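Local coordinates for cell division control protein 73 (Saccharomyces cerevisiae, PDB 3V46) that acts in the Paf1 complex in RNA polymerase II transcription and histone modification, its Ras-like C-terminal domain promoting association of the complex with chromatin, at residues I17-A22 / F70-N75; V29-Q34 / V42-L47; I91-H96 / G117-F122. All coordinates share one frame; numbering follows the deposited sequence. Where two conformers were deposited one is given.

Interaction 1 (I17-A22 / F70-N75)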
loop_
_atom_site.group_PDB
_atom_site.type_symbol
_atom_site.label_atom_id
_atom_site.label_comp_id
_atom_site.label_asym_id
_atom_site.label_seq_id
_atom_site.Cartn_x
_atom_site.Cartn_y
_atom_site.Cartn_z
ATOM N N ILE A 17 -3.500 -4.873 3.085
ATOM C CA ILE A 17 -2.518 -3.882 2.678
ATOM C C ILE A 17 -2.180 -3.047 3.898
ATOM O O ILE A 17 -3.070 -2.533 4.572
ATOM C CB ILE A 17 -3.056 -2.966 1.563
ATOM C CG1 ILE A 17 -3.401 -3.782 0.309
ATOM C CG2 ILE A 17 -2.015 -1.906 1.205
ATOM C CD1 ILE A 17 -4.039 -2.979 -0.850
ATOM N N LEU A 18 -0.898 -2.925 4.206
ATOM C CA LEU A 18 -0.474 -2.105 5.340
ATOM C C LEU A 18 -0.060 -0.733 4.848
ATOM O O LEU A 18 0.793 -0.619 3.978
ATOM C CB LEU A 18 0.707 -2.739 6.055
ATOM C CG LEU A 18 0.524 -4.152 6.572
ATOM C CD1 LEU A 18 1.780 -4.593 7.314
ATOM C CD2 LEU A 18 -0.676 -4.201 7.474
ATOM N N ILE A 19 -0.649 0.300 5.438
ATOM C CA ILE A 19 -0.333 1.678 5.097
ATOM C C ILE A 19 -0.259 2.508 6.377
ATOM O O ILE A 19 -1.119 3.354 6.644
ATOM C CB ILE A 19 -1.341 2.257 4.073
ATOM C CG1 ILE A 19 -0.880 3.636 3.587
ATOM C CG2 ILE A 19 -2.762 2.298 4.656
ATOM C CD1 ILE A 19 -1.615 4.135 2.372
ATOM N N PRO A 20 0.761 2.254 7.192
ATOM C CA PRO A 20 0.964 3.193 8.297
ATOM C C PRO A 20 1.427 4.529 7.729
ATOM O O PRO A 20 1.865 4.589 6.578
ATOM C CB PRO A 20 2.090 2.555 9.084
ATOM C CG PRO A 20 2.920 1.898 8.030
ATOM C CD PRO A 20 1.884 1.316 7.061
ATOM N N SER A 21 1.319 5.590 8.505
ATOM C CA SER A 21 1.702 6.889 7.989
ATOM C C SER A 21 2.726 7.581 8.868
ATOM O O SER A 21 2.822 7.318 10.064
ATOM C CB SER A 21 0.474 7.800 7.818
ATOM O OG SER A 21 -0.156 8.105 9.056
ATOM N N ALA A 22 3.513 8.441 8.238
ATOM C CA ALA A 22 4.347 9.405 8.930
ATOM C C ALA A 22 3.912 10.803 8.480
ATOM O O ALA A 22 3.045 10.944 7.617
ATOM C CB ALA A 22 5.822 9.157 8.628
ATOM N N PHE A 70 -10.070 -5.979 -0.111
ATOM C CA PHE A 70 -8.891 -5.646 0.672
ATOM C C PHE A 70 -9.228 -5.014 2.001
ATOM O O PHE A 70 -10.116 -4.171 2.101
ATOM C CB PHE A 70 -7.989 -4.680 -0.103
ATOM C CG PHE A 70 -7.440 -5.253 -1.367
ATOM C CD1 PHE A 70 -6.259 -5.982 -1.359
ATOM C CD2 PHE A 70 -8.102 -5.068 -2.573
ATOM C CE1 PHE A 70 -5.748 -6.521 -2.529
ATOM C CE2 PHE A 70 -7.594 -5.600 -3.740
ATOM C CZ PHE A 70 -6.419 -6.328 -3.718
ATOM N N ILE A 71 -8.487 -5.427 3.017
ATOM C CA ILE A 71 -8.473 -4.752 4.299
ATOM C C ILE A 71 -7.224 -3.886 4.307
ATOM O O ILE A 71 -6.119 -4.393 4.160
ATOM C CB ILE A 71 -8.406 -5.776 5.431
ATOM C CG1 ILE A 71 -9.650 -6.678 5.390
ATOM C CG2 ILE A 71 -8.289 -5.084 6.775
ATOM C CD1 ILE A 71 -9.520 -7.906 6.240
ATOM N N ILE A 72 -7.399 -2.583 4.466
ATOM C CA ILE A 72 -6.291 -1.631 4.388
ATOM C C ILE A 72 -6.183 -0.953 5.742
ATOM O O ILE A 72 -7.113 -0.298 6.192
ATOM C CB ILE A 72 -6.536 -0.596 3.286
ATOM C CG1 ILE A 72 -6.809 -1.314 1.959
ATOM C CG2 ILE A 72 -5.339 0.361 3.177
ATOM C CD1 ILE A 72 -7.112 -0.405 0.794
ATOM N N VAL A 73 -5.065 -1.161 6.420
ATOM C CA VAL A 73 -4.941 -0.732 7.801
ATOM C C VAL A 73 -3.678 0.057 8.029
ATOM O O VAL A 73 -2.653 -0.218 7.408
ATOM C CB VAL A 73 -4.980 -1.922 8.781
ATOM C CG1 VAL A 73 -6.382 -2.460 8.892
ATOM C CG2 VAL A 73 -4.009 -3.027 8.368
ATOM N N ASP A 74 -3.743 1.005 8.966
ATOM C CA ASP A 74 -2.592 1.851 9.297
ATOM C C ASP A 74 -1.868 1.398 10.555
ATOM O O ASP A 74 -1.014 2.109 11.074
ATOM C CB ASP A 74 -2.989 3.331 9.405
ATOM C CG ASP A 74 -3.811 3.663 10.652
ATOM O OD1 ASP A 74 -4.078 2.777 11.479
ATOM O OD2 ASP A 74 -4.184 4.847 10.813
ATOM N N ASN A 75 -2.189 0.191 11.013
ATOM C CA ASN A 75 -1.673 -0.337 12.265
ATOM C C ASN A 75 -1.736 -1.859 12.224
ATOM O O ASN A 75 -2.269 -2.437 11.288
ATOM C CB ASN A 75 -2.521 0.172 13.428
ATOM C CG ASN A 75 -3.928 -0.385 13.387
ATOM O OD1 ASN A 75 -4.218 -1.424 13.987
ATOM N ND2 ASN A 75 -4.798 0.268 12.639
HETATM O O HOH W 1 -2.680 6.766 9.316
HETATM O O HOH W 2 -0.176 4.975 11.093
#
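Ile17 sets CG1 anti to its own carbonyl carbon (chi1 -61°), and a trans chi2 of 176° then carries CD1 toward Phe70, whose ring it meets obliquely. The closest ring atom is CD1 of Phe70, 3.8 Å from Ile17 CD1. The backbones run parallel, with Ile17 straddling Ile72: Ile17 N donates to Ile71 O at 2.9 Å, and Val73 N donates back to Ile17 O at 3.0 Å. Two residues on, Ile19 N reaches Val73 O at 2.9 Å in an almost straight bond (178° at the hydrogen), although strand 16-18 has already given way to loop. Ile17 and Phe70 both pack on Leu160 of helix 149-166. On the sheet's other face, Leu18 CD2 approaches Val73 CG2 to 3.6 Å, the two side chains slanting past each other.

Beyond the strands two waters bridge the segments. One gives a hydrogen to Asp74 OD2 and bonds Ser21 OG; the second accepts from Ser21 N and donates to Asp74 O. Asn75 ND2 meets Asp74 OD1 at 2.9 Å, and OD1 lies close to the plane of the Asn75 amide. Donors thus reach both carboxylate oxygens, consistent with a charged Asp74. Parallel strands 16-18 and 68-73 are so joined within the Ras-like sheet, where three backbone bonds satisfy amides in a buried contact and water takes over beyond them.

Interaction 2 (V29-Q34 / V42-L47)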
loop_
_atom_site.group_PDB
_atom_site.type_symbol
_atom_site.label_atom_id
_atom_site.label_comp_id
_atom_site.label_asym_id
_atom_site.label_seq_id
_atom_site.Cartn_x
_atom_site.Cartn_y
_atom_site.Cartn_z
ATOM N N VAL A 29 -4.413 6.059 5.059
ATOM C CA VAL A 29 -5.773 5.504 5.034
ATOM C C VAL A 29 -6.821 6.590 4.800
ATOM O O VAL A 29 -7.927 6.288 4.363
ATOM C CB VAL A 29 -6.165 4.704 6.308
ATOM C CG1 VAL A 29 -5.446 3.383 6.354
ATOM C CG2 VAL A 29 -5.932 5.529 7.582
ATOM N N ALA A 30 -6.486 7.847 5.080
ATOM C CA ALA A 30 -7.467 8.922 4.935
ATOM C C ALA A 30 -7.754 9.281 3.485
ATOM O O ALA A 30 -8.854 9.752 3.184
ATOM C CB ALA A 30 -7.052 10.159 5.718
ATOM N N ASN A 31 -6.787 9.067 2.588
ATOM C CA ASN A 31 -6.972 9.446 1.185
ATOM C C ASN A 31 -6.814 8.304 0.190
ATOM O O ASN A 31 -6.912 8.507 -1.019
ATOM C CB ASN A 31 -6.056 10.621 0.792
ATOM C CG ASN A 31 -4.588 10.230 0.708
ATOM O OD1 ASN A 31 -4.187 9.164 1.140
ATOM N ND2 ASN A 31 -3.778 11.123 0.162
ATOM N N ILE A 32 -6.608 7.094 0.690
ATOM C CA ILE A 32 -6.324 5.976 -0.195
ATOM C C ILE A 32 -7.535 5.539 -1.013
ATOM O O ILE A 32 -7.387 5.115 -2.140
ATOM C CB ILE A 32 -5.721 4.779 0.584
ATOM C CG1 ILE A 32 -5.117 3.756 -0.385
ATOM C CG2 ILE A 32 -6.765 4.130 1.488
ATOM C CD1 ILE A 32 -3.914 4.244 -1.148
ATOM N N LYS A 33 -8.736 5.626 -0.459
ATOM C CA LYS A 33 -9.909 5.232 -1.218
ATOM C C LYS A 33 -10.124 6.183 -2.397
ATOM O O LYS A 33 -10.364 5.737 -3.522
ATOM C CB LYS A 33 -11.140 5.188 -0.310
ATOM C CG LYS A 33 -12.378 4.666 -0.986
ATOM C CD LYS A 33 -13.547 4.622 -0.008
ATOM C CE LYS A 33 -13.202 3.822 1.226
ATOM N NZ LYS A 33 -14.428 3.571 2.060
ATOM N N GLN A 34 -10.048 7.489 -2.151
ATOM C CA GLN A 34 -10.212 8.454 -3.229
ATOM C C GLN A 34 -9.181 8.185 -4.323
ATOM O O GLN A 34 -9.477 8.249 -5.517
ATOM C CB GLN A 34 -10.036 9.882 -2.712
ATOM C CG GLN A 34 -11.094 10.300 -1.712
ATOM C CD GLN A 34 -11.504 11.756 -1.863
ATOM O OE1 GLN A 34 -11.020 12.465 -2.750
ATOM N NE2 GLN A 34 -12.404 12.209 -0.996
ATOM N N VAL A 42 -5.703 13.573 -3.243
ATOM C CA VAL A 42 -6.016 14.684 -2.345
ATOM C C VAL A 42 -5.077 14.650 -1.148
ATOM O O VAL A 42 -4.807 13.588 -0.614
ATOM C CB VAL A 42 -7.460 14.570 -1.812
ATOM C CG1 VAL A 42 -7.777 15.707 -0.852
ATOM C CG2 VAL A 42 -8.446 14.544 -2.970
ATOM N N ASN A 43 -4.582 15.812 -0.738
ATOM C CA ASN A 43 -3.780 15.946 0.472
ATOM C C ASN A 43 -4.484 15.286 1.651
ATOM O O ASN A 43 -5.620 15.629 1.958
ATOM C CB ASN A 43 -3.575 17.432 0.766
ATOM C CG ASN A 43 -2.602 17.696 1.911
ATOM O OD1 ASN A 43 -2.513 16.929 2.866
ATOM N ND2 ASN A 43 -1.880 18.807 1.820
ATOM N N PRO A 44 -3.814 14.340 2.325
ATOM C CA PRO A 44 -4.506 13.555 3.354
ATOM C C PRO A 44 -4.913 14.350 4.587
ATOM O O PRO A 44 -5.823 13.945 5.307
ATOM C CB PRO A 44 -3.471 12.489 3.728
ATOM C CG PRO A 44 -2.159 13.090 3.363
ATOM C CD PRO A 44 -2.417 13.903 2.147
ATOM N N ARG A 45 -4.258 15.474 4.834
ATOM C CA ARG A 45 -4.590 16.279 6.006
ATOM C C ARG A 45 -5.913 17.030 5.804
ATOM O O ARG A 45 -6.535 17.483 6.765
ATOM C CB ARG A 45 -3.458 17.257 6.302
ATOM C CG ARG A 45 -3.603 17.989 7.623
ATOM C CD ARG A 45 -2.376 18.842 7.923
ATOM N NE ARG A 45 -2.499 19.548 9.197
ATOM C CZ ARG A 45 -3.067 20.744 9.339
ATOM N NH1 ARG A 45 -3.572 21.372 8.284
ATOM N NH2 ARG A 45 -3.137 21.319 10.535
ATOM N N ASN A 46 -6.348 17.114 4.549
ATOM C CA ASN A 46 -7.549 17.847 4.170
ATOM C C ASN A 46 -8.801 16.973 4.041
ATOM O O ASN A 46 -9.819 17.407 3.479
ATOM C CB ASN A 46 -7.300 18.586 2.849
ATOM C CG ASN A 46 -6.246 19.672 2.982
ATOM O OD1 ASN A 46 -5.859 20.042 4.091
ATOM N ND2 ASN A 46 -5.783 20.193 1.851
ATOM N N LEU A 47 -8.721 15.752 4.563
ATOM C CA LEU A 47 -9.851 14.826 4.587
ATOM C C LEU A 47 -10.112 14.369 6.018
ATOM O O LEU A 47 -9.239 14.492 6.878
ATOM C CB LEU A 47 -9.559 13.601 3.713
ATOM C CG LEU A 47 -9.557 13.825 2.200
ATOM C CD1 LEU A 47 -8.986 12.610 1.497
ATOM C CD2 LEU A 47 -10.958 14.127 1.682
HETATM O O HOH W 3 -6.401 10.750 -2.570
#
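Asn31 ND2 is the gripped atom here: it gives one hydrogen to Val42 O at 2.8 Å and also bonds Ile26 O, earlier in the chain. The bond to Val42 is nearly straight (174° at the hydrogen), and its acceptor lies only 3° out of the Asn31 amide plane. The side-chain oxygen is used as well, since Asn31 OD1 accepts from Thr28 N. With OD1 accepting and ND2 donating, the amide is held in one orientation. A chi1 of 71° puts CG of Asn31 between the backbone N and the carbonyl carbon, which sets the carboxamide beside Pro44 and within reach of the Val42 carbonyl. Asn31 occupies the N-cap position of helix 32-38, yet its side chain makes no capping bond and instead ties together the flanking loops.

Pro44 lies beside Asn31, pointing the same way, with Pro44 CD 3.7 Å from Asn31 ND2. The backbones are joined through a water that donates to Asn31 O at 2.8 Å and accepts from Val42 N at 3.0 Å. Leu47 packs from the far end of the turn: its CD1 rests 3.6 Å from Asn31 CB and also approaches Ala30 O. Gln34, in the first turn of the helix, meets Leu47 tip to tip, NE2 standing 3.6 Å from Leu47 CD2, while its OE1 comes near Val42 CG2.

The loop is shaped from within by an Asx turn, in which Asn43 OD1 accepts from Arg45 N at 3.0 Å, just where the short 3-10 segment 44-45 forms. Chemically, a buried carboxamide satisfied at both ends, plus one bridging water, pins the returning loop to the start of the helix; the leucine and proline add an apolar cover near the surface.

Interaction 3 (I91-H96 / G117-F122)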
loop_
_atom_site.group_PDB
_atom_site.type_symbol
_atom_site.label_atom_id
_atom_site.label_comp_id
_atom_site.label_asym_id
_atom_site.label_seq_id
_atom_site.Cartn_x
_atom_site.Cartn_y
_atom_site.Cartn_z
ATOM N N ILE A 91 2.688 -3.546 1.170
ATOM C CA ILE A 91 3.088 -2.661 2.247
ATOM C C ILE A 91 3.526 -1.339 1.639
ATOM O O ILE A 91 4.449 -1.297 0.815
ATOM C CB ILE A 91 4.237 -3.277 3.070
ATOM C CG1 ILE A 91 3.778 -4.611 3.702
ATOM C CG2 ILE A 91 4.711 -2.308 4.155
ATOM C CD1 ILE A 91 4.862 -5.373 4.392
ATOM N N PHE A 92 2.839 -0.262 2.021
ATOM C CA PHE A 92 3.273 1.076 1.678
ATOM C C PHE A 92 4.242 1.529 2.748
ATOM O O PHE A 92 3.955 1.404 3.942
ATOM C CB PHE A 92 2.090 2.045 1.619
ATOM C CG PHE A 92 1.190 1.859 0.429
ATOM C CD1 PHE A 92 0.854 0.603 -0.029
ATOM C CD2 PHE A 92 0.665 2.946 -0.221
ATOM C CE1 PHE A 92 0.010 0.447 -1.125
ATOM C CE2 PHE A 92 -0.181 2.789 -1.307
ATOM C CZ PHE A 92 -0.515 1.548 -1.747
ATOM N N THR A 93 5.379 2.084 2.333
ATOM C CA THR A 93 6.420 2.459 3.279
ATOM C C THR A 93 6.536 3.963 3.472
ATOM O O THR A 93 6.345 4.752 2.544
ATOM C CB THR A 93 7.795 1.937 2.830
ATOM O OG1 THR A 93 8.111 2.484 1.546
ATOM C CG2 THR A 93 7.796 0.436 2.742
ATOM N N THR A 94 6.863 4.337 4.702
ATOM C CA THR A 94 6.995 5.729 5.095
ATOM C C THR A 94 8.396 6.208 4.830
ATOM O O THR A 94 8.636 7.398 4.707
ATOM C CB THR A 94 6.757 5.901 6.607
ATOM O OG1 THR A 94 7.730 5.134 7.325
ATOM C CG2 THR A 94 5.359 5.436 6.986
ATOM N N GLY A 95 9.328 5.265 4.773
ATOM C CA GLY A 95 10.735 5.598 4.682
ATOM C C GLY A 95 11.475 5.470 6.002
ATOM O O GLY A 95 12.679 5.662 6.038
ATOM N N HIS A 96 10.771 5.162 7.088
ATOM C CA HIS A 96 11.425 4.936 8.383
ATOM C C HIS A 96 11.626 3.447 8.586
ATOM O O HIS A 96 10.677 2.679 8.475
ATOM C CB HIS A 96 10.574 5.468 9.527
ATOM C CG HIS A 96 10.377 6.949 9.491
ATOM N ND1 HIS A 96 9.155 7.538 9.728
ATOM C CD2 HIS A 96 11.247 7.960 9.254
ATOM C CE1 HIS A 96 9.279 8.851 9.637
ATOM N NE2 HIS A 96 10.533 9.132 9.341
ATOM N N GLY A 117 6.423 -4.309 -1.623
ATOM C CA GLY A 117 6.539 -2.986 -1.048
ATOM C C GLY A 117 6.433 -1.869 -2.077
ATOM O O GLY A 117 6.844 -2.022 -3.233
ATOM N N TYR A 118 5.882 -0.744 -1.631
ATOM C CA TYR A 118 5.749 0.466 -2.434
ATOM C C TYR A 118 6.248 1.654 -1.634
ATOM O O TYR A 118 6.100 1.694 -0.410
ATOM C CB TYR A 118 4.282 0.730 -2.807
ATOM C CG TYR A 118 3.674 -0.315 -3.704
ATOM C CD1 TYR A 118 3.032 -1.422 -3.172
ATOM C CD2 TYR A 118 3.750 -0.204 -5.081
ATOM C CE1 TYR A 118 2.476 -2.372 -3.970
ATOM C CE2 TYR A 118 3.186 -1.168 -5.903
ATOM C CZ TYR A 118 2.549 -2.246 -5.332
ATOM O OH TYR A 118 1.990 -3.219 -6.125
ATOM N N TYR A 119 6.847 2.611 -2.333
ATOM C CA TYR A 119 7.231 3.880 -1.749
ATOM C C TYR A 119 6.734 4.990 -2.679
ATOM O O TYR A 119 7.249 5.169 -3.774
ATOM C CB TYR A 119 8.752 3.985 -1.567
ATOM C CG TYR A 119 9.184 5.313 -0.994
ATOM C CD1 TYR A 119 9.042 5.586 0.361
ATOM C CD2 TYR A 119 9.739 6.294 -1.803
ATOM C CE1 TYR A 119 9.425 6.793 0.895
ATOM C CE2 TYR A 119 10.138 7.506 -1.277
ATOM C CZ TYR A 119 9.974 7.752 0.071
ATOM O OH TYR A 119 10.375 8.950 0.605
ATOM N N PHE A 120 5.721 5.721 -2.238
ATOM C CA PHE A 120 5.154 6.814 -3.019
ATOM C C PHE A 120 5.762 8.136 -2.574
ATOM O O PHE A 120 5.947 8.384 -1.374
ATOM C CB PHE A 120 3.628 6.881 -2.832
ATOM C CG PHE A 120 2.863 5.855 -3.622
ATOM C CD1 PHE A 120 2.740 4.552 -3.163
ATOM C CD2 PHE A 120 2.247 6.203 -4.814
ATOM C CE1 PHE A 120 2.020 3.619 -3.886
ATOM C CE2 PHE A 120 1.519 5.277 -5.533
ATOM C CZ PHE A 120 1.415 3.983 -5.076
ATOM N N HIS A 121 6.074 8.988 -3.543
ATOM C CA HIS A 121 6.618 10.300 -3.238
ATOM C C HIS A 121 6.335 11.270 -4.378
ATOM O O HIS A 121 5.927 10.868 -5.469
ATOM C CB HIS A 121 8.123 10.210 -2.995
ATOM C CG HIS A 121 8.899 9.823 -4.210
ATOM N ND1 HIS A 121 9.635 10.731 -4.943
ATOM C CD2 HIS A 121 9.046 8.630 -4.831
ATOM C CE1 HIS A 121 10.202 10.110 -5.962
ATOM N NE2 HIS A 121 9.859 8.836 -5.919
ATOM N N PHE A 122 6.515 12.551 -4.112
ATOM C CA PHE A 122 6.295 13.555 -5.139
ATOM C C PHE A 122 7.493 13.667 -6.051
ATOM O O PHE A 122 8.642 13.613 -5.603
ATOM C CB PHE A 122 6.004 14.918 -4.524
ATOM C CG PHE A 122 4.625 15.036 -3.943
ATOM C CD1 PHE A 122 3.517 14.680 -4.691
ATOM C CD2 PHE A 122 4.440 15.501 -2.659
ATOM C CE1 PHE A 122 2.245 14.787 -4.165
ATOM C CE2 PHE A 122 3.169 15.610 -2.122
ATOM C CZ PHE A 122 2.072 15.252 -2.876
HETATM O O HOH W 4 4.647 4.996 0.381
HETATM O O HOH W 5 10.545 9.246 3.852
#
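Tyr118 O takes two hydrogens from a single residue, Thr93. The backbone Thr93 N donates at 2.9 Å nearly in line with the carbonyl, whereas the hydroxyl Thr93 OG1, also at 2.9 Å, comes in tilted 35° from the carbonyl plane. Chi1 of 60° places OG1 between the backbone N and the carbonyl carbon, where it reaches the same carbonyl oxygen as its own backbone N-H. One step back, Tyr118 N donates to Ile91 O at 2.9 Å, continuing the parallel pairing of the two strands.

Past Thr93 the backbones separate, and water bridges them: one molecule donates to Thr93 O and accepts from Phe120 N at 2.9 Å. The Tyr119 and Thr93 side chains cross at about a right angle, and Thr93 OG1 lies at the ring edge, in plane, 3.4 Å from Tyr119 CD1.

On the sheet face that carries Phe92, the packing is aromatic. Phe92 CE2 touches Phe120 CE1 at 3.5 Å; the planes are 17° apart, but the rings are displaced enough to share little face. Tyr118 meets Phe92 obliquely, with its CB over one face of the Phe92 ring and ring centroids 5.6 Å apart. Its hydroxyl bonds Ser159 OG of helix 149-166, and its ring meets Phe156.

Strand 88-92, helix 108-114 and strand 116-122 form a beta-alpha-beta crossover, whose two parallel strands are joined directly here, as expected in a Ras-like alpha/beta fold.

How the interactions relate
Interactions 1 and 3 belong to one mixed sheet, their centres about 11 Å apart, and strands 16-18 and 88-92 sit side by side, flanked by 68-73 and 116-122. Leu18 O to Phe92 N, 2.9 Å, is a probable hydrogen bond that links them directly. Interaction 2 lies off the sheet toward the surface, its centre about 13 Å from that of interaction 1 and 15 Å from that of interaction 3. Val29 packs against interaction 1, its CG1 3.4 Å from Ile19 CG2 in the conformer given, and Ile32 CD1 reaches Phe92 CE2 at 4.0 Å. The strand order 2-3-1-4-5-6 agrees with a Ras-like fold, here one that does not bind GTP.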